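Local coordinates for protein beta-glucuronidase (Dictyoglomus thermophilum, PDB 6XXW) that probably hydrolyses beta-D-glucuronides, releasing glucuronic acid, as a glycoside hydrolase of family 2, at residues V54-T62 / D311-Q319; I321-I332 / R576-K586. All blocks are in the same frame, centred on the assembly; numbering follows the deposited sequence.

How the interactions relate
Both contacts are largely buried, and they follow one another along the chain, yet they join different things. Interaction 1 (54-62 with 311-319) ties the sugar-binding domain to the barrel loop that leads into helix 319-332; interaction 2 stays within the barrel domain, where that same helix meets the last one, 580-591. Their chemistry differs accordingly. Interaction 1 relies on backbone hydrogen bonds, one serine hydroxyl and bridging waters, with glycines where the chains come close, whereas interaction 2 uses long side chains: a carboxylate-guanidinium pair and a lysine over an indole. The two touch where Leu317 packs on Asn322, and both reach the second subunit.

Interaction 1: residues V54-T62 / D311-Q319; sequences VPASFNDIT and DIRGKGLDQ. With TRS (2-amino-2-hydroxymethyl-propane-1,3-diol), chain J.
Ser57 sits over the turn made by Arg313 to Gly316 and grips it with two groups. Its backbone N gives a nearly straight hydrogen bond to Arg313 O (2.9 Å), while its OG, turned beside its own backbone N by a chi1 of -63°, receives the amide of Lys315 (N to OG 2.9 Å, 166° at the hydrogen). The turn's own bond, from Gly316 N, reaches Arg313 O from the opposite face of the carbonyl plane, so two amides hold that oxygen. An alanine here removes OG, and the Lys315 amide would probably be left without its partner and the turn held less firmly. The turn is a type II' beta turn with Gly314 at its second position, where phi is positive and a CB would run into the serine hydroxyl. Gly316 likewise passes close over Ala56, the two CA atoms 3.8 Å apart. This is a domain interface of the family 2 glycosidase: the short 56-57 strand and following loop of the sugar-binding domain laid on a TIM-barrel loop. On one flank the Pro55 ring, preceded by a cis peptide, sets its CG against Leu317 CB at 4.2 Å. On the other, Asp60 lays its CB on Ile312 O (3.4 Å), and Ile61 reaches in with CD1 towards CG2 of Ile312. OD2 of Asp60 is bound by Tyr179 and by a water that weakly accepts from Gly314 N. A Tris molecule, probably from the crystallisation liquor, gives a weak hydrogen bond from O1 to Asp60 OD1 and accepts one from Ile312 N at O2. A second water joins Ser57 O and Ile312 O, donating to both, and accepts from Asp60 N. In one of two conformers, Arg313 NH2 salt-bridges Asp318 of the second subunit.

Interaction 2: residues I321-I332 / R576-K586; sequences INIKDFNLLKWI and RQPKMVAHFLK
Asp325 and Arg576 form a salt bridge. The arginine comes side-on with two nitrogens, NE to OD1 at 2.7 Å and NH2 to OD2 at 3.1 Å, each oxygen offering its syn lone pair. Carboxylate and guanidinium lie 10° from coplanar. Lys306 also binds OD2, and Asp309 O takes a second bond from NH2.

The other cation is Lys586. Its chain runs out extended until chi4 (66°) turns NZ onto Trp331 O, 2.8 Å away. Along the way CD lies over the six-membered ring of the indole, a CH-pi contact, and NZ stands 3.9 Å from the centroid of the five-membered ring, over its face: a cation-pi contact. Close by, CA of Lys586 points its hydrogen at Ile332 O (3.3 Å).

Van der Waals packing fills in the rest. Leu328 CD1 presses on Arg576 CG at 3.6 Å, crossing it at about a right angle, and Ile321 CG2 touches the guanidinium. The Trp331 ring has Ala582 CB and His583 near its plane at the edge, with Pro578 CB nearby; Ile332 CD1 packs on Ala582 and Leu585. In the TIM barrel these are the first helix, 319-332, and the last, 580-591; the axes of segments 321-332 and 580-586 approach to 10.1 Å, their N-to-C directions 56° apart. Ile332 and Leu585 both touch Phe304 of strand 297-305.

One water joins Lys324 NZ to Gln577 NE2 and another, weakly held by the lysine, reaches Arg576 O, though the lysine's strongest partner is Asp60 O of the second subunit. With two bonds and near-coplanar groups, the salt bridge is fixed in rotation, and its second cation, Lys306, would probably favour an ionised Asp325; Lys586 offers its charge to both a carbonyl and a ring.

Interaction 1: residues V54-T62 / D311-Q319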
# COMPACT_ATOMS: atom_id res chain seq x y z
N VAL A 54 -11.42 -18.05 23.32
CA VAL A 54 -12.25 -17.20 24.17
C VAL A 54 -11.33 -16.41 25.08
O VAL A 54 -10.49 -17.02 25.77
CB VAL A 54 -13.27 -18.04 24.97
CG1 VAL A 54 -13.98 -17.19 26.03
CG2 VAL A 54 -14.28 -18.69 24.04
N PRO A 55 -11.44 -15.08 25.16
CA PRO A 55 -12.42 -14.24 24.49
C PRO A 55 -11.99 -13.84 23.07
O PRO A 55 -10.81 -13.63 22.80
CB PRO A 55 -12.48 -13.01 25.39
CG PRO A 55 -11.07 -12.86 25.86
CD PRO A 55 -10.54 -14.28 26.02
N ALA A 56 -12.98 -13.73 22.19
CA ALA A 56 -12.78 -13.35 20.79
C ALA A 56 -14.13 -13.30 20.09
O ALA A 56 -15.07 -14.00 20.48
CB ALA A 56 -11.89 -14.35 20.05
N SER A 57 -14.24 -12.51 19.04
CA SER A 57 -15.36 -12.65 18.13
C SER A 57 -15.08 -13.89 17.29
O SER A 57 -13.93 -14.17 16.98
CB SER A 57 -15.46 -11.42 17.23
OG SER A 57 -15.72 -10.25 17.98
N PHE A 58 -16.12 -14.64 16.91
CA PHE A 58 -15.85 -15.83 16.11
C PHE A 58 -15.73 -15.55 14.61
O PHE A 58 -15.31 -16.44 13.87
CB PHE A 58 -16.92 -16.92 16.34
CG PHE A 58 -18.33 -16.52 15.96
CD1 PHE A 58 -18.72 -16.45 14.63
CD2 PHE A 58 -19.28 -16.24 16.94
CE1 PHE A 58 -20.04 -16.07 14.28
CE2 PHE A 58 -20.60 -15.87 16.59
CZ PHE A 58 -20.97 -15.80 15.26
N ASN A 59 -16.03 -14.32 14.17
CA ASN A 59 -16.27 -14.07 12.75
C ASN A 59 -15.01 -14.20 11.90
O ASN A 59 -15.07 -14.69 10.77
CB ASN A 59 -16.90 -12.68 12.58
CG ASN A 59 -18.18 -12.52 13.42
OD1 ASN A 59 -18.11 -12.26 14.62
ND2 ASN A 59 -19.34 -12.67 12.79
N ASP A 60 -13.86 -13.74 12.40
CA ASP A 60 -12.64 -13.70 11.60
C ASP A 60 -11.65 -14.81 11.95
O ASP A 60 -10.51 -14.79 11.47
CB ASP A 60 -11.95 -12.34 11.74
CG ASP A 60 -12.77 -11.21 11.12
OD1 ASP A 60 -13.62 -11.48 10.25
OD2 ASP A 60 -12.57 -10.04 11.52
N ILE A 61 -12.06 -15.79 12.76
CA ILE A 61 -11.15 -16.82 13.25
C ILE A 61 -10.93 -17.90 12.19
O ILE A 61 -9.82 -18.45 12.07
CB ILE A 61 -11.71 -17.43 14.55
CG1 ILE A 61 -11.86 -16.33 15.62
CG2 ILE A 61 -10.80 -18.60 15.06
CD1 ILE A 61 -10.50 -15.77 16.08
N THR A 62 -11.97 -18.21 11.41
CA THR A 62 -11.95 -19.29 10.44
C THR A 62 -11.93 -18.72 9.02
O THR A 62 -12.00 -17.51 8.81
CB THR A 62 -13.16 -20.23 10.60
OG1 THR A 62 -14.30 -19.65 9.95
CG2 THR A 62 -13.48 -20.51 12.09
N ASP A 311 -7.36 -6.63 14.87
CA ASP A 311 -7.21 -7.65 13.84
C ASP A 311 -7.50 -9.04 14.39
O ASP A 311 -7.05 -9.40 15.49
CB ASP A 311 -5.78 -7.64 13.27
CG ASP A 311 -5.60 -6.65 12.14
OD1 ASP A 311 -6.58 -6.29 11.46
OD2 ASP A 311 -4.43 -6.24 11.91
N ILE A 312 -8.25 -9.83 13.61
CA ILE A 312 -8.49 -11.26 13.81
C ILE A 312 -9.48 -11.54 14.94
O ILE A 312 -10.43 -12.30 14.75
CB ILE A 312 -7.19 -12.06 14.07
CG1 ILE A 312 -6.08 -11.73 13.06
CG2 ILE A 312 -7.50 -13.56 13.97
CD1 ILE A 312 -6.51 -11.89 11.63
N ARG A 313 -9.29 -10.95 16.12
CA ARG A 313 -10.14 -11.25 17.26
C ARG A 313 -11.41 -10.41 17.32
O ARG A 313 -12.25 -10.64 18.20
CB ARG A 313 -9.36 -11.09 18.56
CG ARG A 313 -9.16 -9.65 19.01
CD ARG A 313 -7.98 -9.54 19.97
NE ARG A 313 -6.72 -9.87 19.30
CZ ARG A 313 -5.96 -10.91 19.61
NH1 ARG A 313 -6.31 -11.74 20.60
NH2 ARG A 313 -4.83 -11.12 18.94
N GLY A 314 -11.58 -9.45 16.40
CA GLY A 314 -12.77 -8.64 16.38
C GLY A 314 -12.90 -7.79 17.62
O GLY A 314 -12.02 -6.96 17.90
N LYS A 315 -13.96 -7.98 18.40
CA LYS A 315 -14.19 -7.21 19.62
C LYS A 315 -13.61 -7.87 20.86
O LYS A 315 -13.84 -7.38 21.98
CB LYS A 315 -15.70 -6.97 19.80
CG LYS A 315 -16.35 -6.29 18.58
CD LYS A 315 -17.74 -5.75 18.91
CE LYS A 315 -17.70 -4.28 19.36
NZ LYS A 315 -16.78 -3.43 18.53
N GLY A 316 -12.88 -8.98 20.71
CA GLY A 316 -12.39 -9.69 21.88
C GLY A 316 -11.39 -8.88 22.67
O GLY A 316 -10.55 -8.17 22.11
N LEU A 317 -11.48 -8.98 24.01
CA LEU A 317 -10.52 -8.35 24.91
C LEU A 317 -9.10 -8.84 24.64
O LEU A 317 -8.86 -10.05 24.52
CB LEU A 317 -10.88 -8.65 26.36
CG LEU A 317 -9.86 -8.12 27.37
CD1 LEU A 317 -10.16 -6.67 27.67
CD2 LEU A 317 -9.87 -8.92 28.65
N ASP A 318 -8.15 -7.91 24.57
CA ASP A 318 -6.74 -8.27 24.43
C ASP A 318 -5.92 -7.24 25.20
O ASP A 318 -5.89 -6.07 24.83
CB ASP A 318 -6.31 -8.32 22.97
CG ASP A 318 -4.81 -8.54 22.81
OD1 ASP A 318 -4.21 -9.23 23.66
OD2 ASP A 318 -4.23 -8.03 21.84
N GLN A 319 -5.26 -7.68 26.27
CA GLN A 319 -4.57 -6.70 27.10
C GLN A 319 -3.33 -6.16 26.41
O GLN A 319 -2.91 -5.04 26.71
CB GLN A 319 -4.22 -7.31 28.46
CG GLN A 319 -5.45 -7.48 29.39
CD GLN A 319 -5.98 -6.16 29.99
OE1 GLN A 319 -6.39 -5.24 29.29
NE2 GLN A 319 -6.00 -6.10 31.33
C TRS J . -10.16 -8.37 8.66
C1 TRS J . -10.63 -9.49 7.75
C2 TRS J . -10.17 -8.86 10.11
C3 TRS J . -8.79 -7.84 8.24
N TRS J . -11.12 -7.28 8.54
O1 TRS J . -11.90 -9.89 8.21
O2 TRS J . -9.00 -9.62 10.42
O3 TRS J . -8.82 -7.47 6.87
O HOH W 1 -9.33 -11.64 22.28
O HOH W 2 -12.97 -12.65 14.96
O HOH W 3 -11.07 -9.02 13.66

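Interaction 2: residues I321-I332 / R576-K586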
# COMPACT_ATOMS: atom_id res chain seq x y z
N ILE A 321 -3.24 -5.25 23.23
CA ILE A 321 -3.77 -4.13 22.45
C ILE A 321 -4.17 -2.98 23.38
O ILE A 321 -3.95 -1.80 23.06
CB ILE A 321 -4.96 -4.61 21.58
CG1 ILE A 321 -4.43 -5.34 20.34
CG2 ILE A 321 -5.86 -3.46 21.18
CD1 ILE A 321 -3.71 -4.43 19.35
N ASN A 322 -4.71 -3.30 24.55
CA ASN A 322 -5.17 -2.26 25.45
C ASN A 322 -4.00 -1.42 25.95
O ASN A 322 -4.05 -0.19 25.93
CB ASN A 322 -5.93 -2.88 26.63
CG ASN A 322 -7.29 -3.40 26.24
OD1 ASN A 322 -7.80 -3.08 25.16
ND2 ASN A 322 -7.90 -4.18 27.12
N ILE A 323 -2.93 -2.08 26.40
CA ILE A 323 -1.78 -1.34 26.91
C ILE A 323 -1.11 -0.57 25.78
O ILE A 323 -0.74 0.60 25.94
CB ILE A 323 -0.83 -2.30 27.64
CG1 ILE A 323 -1.46 -2.65 29.01
CG2 ILE A 323 0.56 -1.67 27.85
CD1 ILE A 323 -0.88 -3.90 29.66
N LYS A 324 -0.98 -1.19 24.61
CA LYS A 324 -0.49 -0.47 23.43
C LYS A 324 -1.32 0.80 23.18
O LYS A 324 -0.76 1.87 22.91
CB LYS A 324 -0.53 -1.37 22.20
CG LYS A 324 -0.05 -0.68 20.94
CD LYS A 324 1.38 -0.17 21.11
CE LYS A 324 2.06 0.02 19.76
NZ LYS A 324 3.52 0.32 19.89
N ASP A 325 -2.64 0.69 23.29
CA ASP A 325 -3.50 1.84 22.98
C ASP A 325 -3.27 2.96 23.98
O ASP A 325 -3.23 4.14 23.61
CB ASP A 325 -4.97 1.41 22.97
CG ASP A 325 -5.39 0.69 21.68
OD1 ASP A 325 -4.56 0.52 20.76
OD2 ASP A 325 -6.58 0.30 21.58
N PHE A 326 -3.13 2.62 25.27
CA PHE A 326 -2.90 3.67 26.26
C PHE A 326 -1.52 4.30 26.11
O PHE A 326 -1.37 5.51 26.33
CB PHE A 326 -3.11 3.11 27.67
CG PHE A 326 -4.56 3.05 28.07
CD1 PHE A 326 -5.21 4.18 28.53
CD2 PHE A 326 -5.29 1.89 27.89
CE1 PHE A 326 -6.55 4.14 28.85
CE2 PHE A 326 -6.64 1.84 28.21
CZ PHE A 326 -7.27 2.97 28.69
N ASN A 327 -0.51 3.52 25.74
CA ASN A 327 0.80 4.13 25.49
C ASN A 327 0.74 5.07 24.29
O ASN A 327 1.40 6.12 24.28
CB ASN A 327 1.85 3.04 25.28
CG ASN A 327 2.12 2.28 26.56
OD1 ASN A 327 1.91 2.82 27.65
ND2 ASN A 327 2.55 1.04 26.45
N LEU A 328 -0.06 4.72 23.29
CA LEU A 328 -0.24 5.63 22.15
C LEU A 328 -1.01 6.88 22.56
O LEU A 328 -0.68 7.98 22.10
CB LEU A 328 -0.97 4.90 21.01
CG LEU A 328 -0.16 3.87 20.22
CD1 LEU A 328 -1.09 3.02 19.32
CD2 LEU A 328 0.93 4.55 19.41
N LEU A 329 -2.03 6.73 23.41
CA LEU A 329 -2.75 7.90 23.91
C LEU A 329 -1.80 8.87 24.61
O LEU A 329 -1.87 10.09 24.41
CB LEU A 329 -3.87 7.46 24.85
CG LEU A 329 -5.14 6.85 24.23
CD1 LEU A 329 -6.18 6.51 25.35
CD2 LEU A 329 -5.74 7.77 23.20
N LYS A 330 -0.93 8.34 25.48
CA LYS A 330 0.03 9.20 26.16
C LYS A 330 1.05 9.77 25.18
O LYS A 330 1.40 10.96 25.27
CB LYS A 330 0.72 8.43 27.29
CG LYS A 330 -0.16 8.22 28.53
CD LYS A 330 -0.48 9.54 29.25
CE LYS A 330 0.59 9.90 30.28
NZ LYS A 330 0.29 11.16 31.04
N TRP A 331 1.51 8.96 24.22
CA TRP A 331 2.48 9.43 23.22
C TRP A 331 1.94 10.60 22.40
O TRP A 331 2.63 11.61 22.19
CB TRP A 331 2.85 8.27 22.29
CG TRP A 331 3.66 8.68 21.09
CD1 TRP A 331 5.00 8.89 21.04
CD2 TRP A 331 3.16 8.89 19.76
NE1 TRP A 331 5.38 9.24 19.75
CE2 TRP A 331 4.27 9.25 18.95
CE3 TRP A 331 1.90 8.83 19.18
CZ2 TRP A 331 4.14 9.54 17.59
CZ3 TRP A 331 1.76 9.12 17.82
CH2 TRP A 331 2.88 9.48 17.04
N ILE A 332 0.71 10.48 21.91
CA ILE A 332 0.14 11.54 21.08
C ILE A 332 -0.34 12.74 21.88
O ILE A 332 -0.63 13.79 21.31
CB ILE A 332 -0.99 10.92 20.22
CG1 ILE A 332 -1.16 11.71 18.91
CG2 ILE A 332 -2.31 10.83 21.01
CD1 ILE A 332 -2.24 11.13 18.00
N ARG A 576 -2.22 -0.27 14.83
CA ARG A 576 -1.77 0.68 15.85
C ARG A 576 -0.48 1.40 15.45
O ARG A 576 0.40 1.63 16.29
CB ARG A 576 -1.62 -0.01 17.21
CG ARG A 576 -2.85 0.10 18.11
CD ARG A 576 -4.05 -0.56 17.47
NE ARG A 576 -5.22 -0.53 18.36
CZ ARG A 576 -6.45 -0.86 17.99
NH1 ARG A 576 -6.67 -1.25 16.74
NH2 ARG A 576 -7.45 -0.81 18.87
N GLN A 577 -0.37 1.79 14.18
CA GLN A 577 0.73 2.65 13.73
C GLN A 577 0.18 3.96 13.17
O GLN A 577 -0.92 3.99 12.62
CB GLN A 577 1.58 1.95 12.65
CG GLN A 577 2.25 0.66 13.10
CD GLN A 577 3.12 0.83 14.35
OE1 GLN A 577 3.71 1.89 14.57
NE2 GLN A 577 3.19 -0.22 15.15
N PRO A 578 0.92 5.06 13.29
CA PRO A 578 0.32 6.38 13.04
C PRO A 578 0.22 6.72 11.57
O PRO A 578 1.11 6.41 10.77
CB PRO A 578 1.29 7.33 13.75
CG PRO A 578 2.64 6.63 13.66
CD PRO A 578 2.30 5.15 13.81
N LYS A 579 -0.87 7.40 11.21
CA LYS A 579 -0.94 8.07 9.92
C LYS A 579 -0.37 9.48 10.06
O LYS A 579 -0.02 9.93 11.15
CB LYS A 579 -2.38 8.10 9.39
CG LYS A 579 -2.95 6.71 9.16
CD LYS A 579 -4.40 6.80 8.65
CE LYS A 579 -5.13 5.47 8.85
NZ LYS A 579 -6.59 5.58 8.55
N MET A 580 -0.28 10.20 8.93
CA MET A 580 0.28 11.55 8.95
C MET A 580 -0.37 12.43 10.01
O MET A 580 0.32 13.10 10.79
CB MET A 580 0.13 12.19 7.56
CG MET A 580 0.97 13.44 7.38
SD MET A 580 0.71 14.14 5.74
CE MET A 580 0.82 12.64 4.78
N VAL A 581 -1.71 12.43 10.09
CA VAL A 581 -2.38 13.35 11.01
C VAL A 581 -2.09 13.03 12.47
O VAL A 581 -2.22 13.92 13.32
CB VAL A 581 -3.91 13.35 10.76
CG1 VAL A 581 -4.53 12.07 11.23
CG2 VAL A 581 -4.57 14.56 11.45
N ALA A 582 -1.70 11.79 12.80
CA ALA A 582 -1.27 11.50 14.18
C ALA A 582 -0.13 12.41 14.61
O ALA A 582 -0.09 12.87 15.76
CB ALA A 582 -0.83 10.04 14.30
N HIS A 583 0.80 12.70 13.70
CA HIS A 583 1.90 13.59 14.05
C HIS A 583 1.45 15.04 14.17
O HIS A 583 1.96 15.77 15.03
CB HIS A 583 3.03 13.41 13.04
CG HIS A 583 3.41 11.98 12.87
ND1 HIS A 583 4.20 11.31 13.78
CD2 HIS A 583 3.04 11.06 11.94
CE1 HIS A 583 4.35 10.06 13.40
NE2 HIS A 583 3.65 9.87 12.29
N PHE A 584 0.50 15.48 13.34
CA PHE A 584 -0.07 16.81 13.53
C PHE A 584 -0.71 16.93 14.91
O PHE A 584 -0.50 17.92 15.62
CB PHE A 584 -1.11 17.11 12.44
CG PHE A 584 -1.97 18.32 12.75
CD1 PHE A 584 -1.50 19.59 12.50
CD2 PHE A 584 -3.22 18.17 13.34
CE1 PHE A 584 -2.29 20.72 12.81
CE2 PHE A 584 -3.99 19.28 13.67
CZ PHE A 584 -3.52 20.55 13.40
N LEU A 585 -1.49 15.93 15.31
CA LEU A 585 -2.15 15.99 16.62
C LEU A 585 -1.15 15.95 17.76
O LEU A 585 -1.31 16.66 18.76
CB LEU A 585 -3.17 14.86 16.74
CG LEU A 585 -4.43 14.99 15.86
CD1 LEU A 585 -5.29 13.73 15.93
CD2 LEU A 585 -5.24 16.25 16.19
N LYS A 586 -0.10 15.14 17.64
CA LYS A 586 0.93 15.12 18.68
C LYS A 586 1.52 16.51 18.88
O LYS A 586 1.74 16.94 20.02
CB LYS A 586 2.04 14.12 18.33
CG LYS A 586 3.11 13.95 19.42
CD LYS A 586 4.11 12.86 19.02
CE LYS A 586 5.38 12.89 19.87
NZ LYS A 586 5.13 12.55 21.30
O HOH W 4 2.93 2.26 17.41
O HOH W 5 5.30 0.01 17.60
O HOH W 6 1.63 15.63 22.16